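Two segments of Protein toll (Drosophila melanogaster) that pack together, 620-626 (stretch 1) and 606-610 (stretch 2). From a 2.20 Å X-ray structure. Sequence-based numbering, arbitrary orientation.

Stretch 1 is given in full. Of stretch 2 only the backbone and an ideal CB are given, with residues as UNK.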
# COMPACT_ATOMS: atom_id res chain seq x y z
N VAL A 620 -44.33 -10.09 20.32
CA VAL A 620 -44.97 -8.82 20.56
C VAL A 620 -46.11 -8.61 19.57
O VAL A 620 -45.88 -8.53 18.37
CB VAL A 620 -43.96 -7.67 20.42
CG1 VAL A 620 -44.65 -6.33 20.57
CG2 VAL A 620 -42.85 -7.82 21.44
N ILE A 621 -47.33 -8.53 20.08
CA ILE A 621 -48.50 -8.28 19.25
C ILE A 621 -49.07 -6.90 19.49
O ILE A 621 -49.62 -6.62 20.56
CB ILE A 621 -49.59 -9.32 19.49
CG1 ILE A 621 -49.07 -10.72 19.18
CG2 ILE A 621 -50.82 -9.01 18.65
CD1 ILE A 621 -50.06 -11.80 19.55
N ASN A 622 -48.94 -6.03 18.49
CA ASN A 622 -49.45 -4.67 18.54
C ASN A 622 -50.73 -4.51 17.71
O ASN A 622 -50.72 -4.73 16.50
CB ASN A 622 -48.39 -3.69 18.00
CG ASN A 622 -47.12 -3.69 18.81
OD1 ASN A 622 -47.15 -3.58 20.03
ND2 ASN A 622 -45.98 -3.79 18.14
N CYS A 623 -51.84 -4.13 18.35
CA CYS A 623 -53.05 -3.79 17.59
C CYS A 623 -53.56 -2.41 17.97
O CYS A 623 -54.17 -2.23 19.02
CB CYS A 623 -54.16 -4.81 17.82
SG CYS A 623 -53.69 -6.53 17.69
N HIS A 624 -53.32 -1.44 17.10
CA HIS A 624 -53.62 -0.05 17.43
C HIS A 624 -54.46 0.67 16.39
O HIS A 624 -54.27 1.86 16.13
CB HIS A 624 -52.32 0.70 17.71
CG HIS A 624 -51.50 0.07 18.79
ND1 HIS A 624 -50.34 -0.61 18.54
CD2 HIS A 624 -51.71 -0.01 20.13
CE1 HIS A 624 -49.85 -1.07 19.68
NE2 HIS A 624 -50.66 -0.72 20.65
N SER A 625 -55.41 -0.05 15.81
CA SER A 625 -56.36 0.55 14.89
C SER A 625 -57.32 1.47 15.64
O SER A 625 -57.96 2.32 15.03
CB SER A 625 -57.12 -0.54 14.13
OG SER A 625 -56.23 -1.43 13.47
N GLY A 626 -57.42 1.29 16.95
CA GLY A 626 -58.23 2.16 17.80
C GLY A 626 -59.73 1.92 17.73
O GLY A 626 -60.52 2.71 18.24
N UNK A 606 -55.47 -9.34 11.63
CA UNK A 606 -55.64 -8.45 10.47
C UNK A 606 -54.98 -7.06 10.56
O UNK A 606 -53.98 -6.81 9.89
CB UNK A 606 -57.14 -8.25 10.23
N UNK A 607 -55.56 -6.18 11.36
CA UNK A 607 -55.06 -4.82 11.47
C UNK A 607 -54.01 -4.66 12.54
O UNK A 607 -53.90 -3.60 13.17
CB UNK A 607 -56.22 -3.86 11.75
N UNK A 608 -53.23 -5.72 12.76
CA UNK A 608 -52.21 -5.72 13.79
C UNK A 608 -50.84 -5.95 13.16
O UNK A 608 -50.73 -6.59 12.11
CB UNK A 608 -52.51 -6.79 14.85
N UNK A 609 -49.80 -5.41 13.78
CA UNK A 609 -48.44 -5.78 13.42
C UNK A 609 -47.84 -6.56 14.58
O UNK A 609 -48.15 -6.28 15.75
CB UNK A 609 -47.60 -4.55 13.08
N UNK A 610 -47.01 -7.55 14.25
CA UNK A 610 -46.47 -8.48 15.23
C UNK A 610 -45.01 -8.77 14.93
O UNK A 610 -44.63 -8.90 13.77
CB UNK A 610 -47.28 -9.78 15.25

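The two segments run antiparallel, their end-to-end directions 165° apart, with contact concentrated at positions 607 to 610. Position 606 lies out of reach: nothing of stretch 1 comes within 5.5 Å of its ideal CB, so the contact sets no preference, and almost any side chain would do. The residue is Arg606, extended, poorly ordered and touching a crystal neighbour.

At position 607 the backbone angles, -90/32, do not demand glycine. Space is the stronger argument, because the ideal CB would sit 3.0 Å from Ser625 OG, a clash. A residue without a CB suits best, and Gly607 is found here. Its carbonyl O lies 3.2 Å from Ser625 OG.

Position 608 has an extended backbone, -120/151, and a CB that points sideways yet is hemmed in, 3.1 Å from Cys623 SG and 3.2 Å from Asn622 O. Such crowding favours a small side chain such as alanine or serine. A CB so near a sulfur with no partner in its own stretch, however, points most strongly to cysteine. Cys608 forms a disulfide, with SG 2.0 Å from Cys623 SG and a chi3 of 108°. This covalent link joins the two stretches next to the pair formed by position 609.

Position 609 pairs with Asn622 as an antiparallel hydrogen-bonded pair: its N donates to Asn622 O at 3.0 Å, and Asn622 N donates to its O at 2.9 Å. These bonds would form with almost any residue. The CB points to the same sheet face as the side chain of Asn622, whose ND2, a donor, faces this position, while its OD1 lies farther off, so a side chain that carries an acceptor a bond or two beyond CG, as in Asn, Asp, Gln or Glu, would suit. The residue is Asn609, in the p rotamer, and its OD1 accepts a hydrogen bond from Asn622 ND2 at 3.2 Å. Its ND2 donates to a water at 3.1 Å that also bonds His624 ND1.

Position 610 forms a non-hydrogen-bonded pair with Ile621, their CA atoms 4.5 Å apart. Its CA makes a CA-H...O contact with Val620 O at 3.2 Å. The CB shares the face of the Ile621 side chain and lies 4.4 Å from Ile621 CG1, so an apolar residue such as valine, alanine or cysteine would fit. The residue is Cys610; its SG packs 3.9 Å from Ile621 CG2 and is covalently bonded elsewhere in the structure.

Stretch 2, residues 606-610: RGCNC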
# COMPACT_ATOMS: atom_id res chain seq x y z
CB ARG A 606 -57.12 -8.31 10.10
CG ARG A 606 -57.65 -9.46 9.25
CD ARG A 606 -59.08 -9.21 8.80
NE ARG A 606 -59.53 -10.23 7.84
CZ ARG A 606 -60.76 -10.29 7.34
NH1 ARG A 606 -61.67 -9.40 7.70
NH2 ARG A 606 -61.08 -11.25 6.47
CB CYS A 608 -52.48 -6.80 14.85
SG CYS A 608 -54.10 -6.71 15.70
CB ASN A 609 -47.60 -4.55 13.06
CG ASN A 609 -47.42 -3.61 14.24
OD1 ASN A 609 -46.46 -3.74 15.00
ND2 ASN A 609 -48.33 -2.65 14.38
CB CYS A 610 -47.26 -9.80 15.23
SG CYS A 610 -49.08 -9.63 15.25
O HOH W 1 -48.83 -0.51 16.55
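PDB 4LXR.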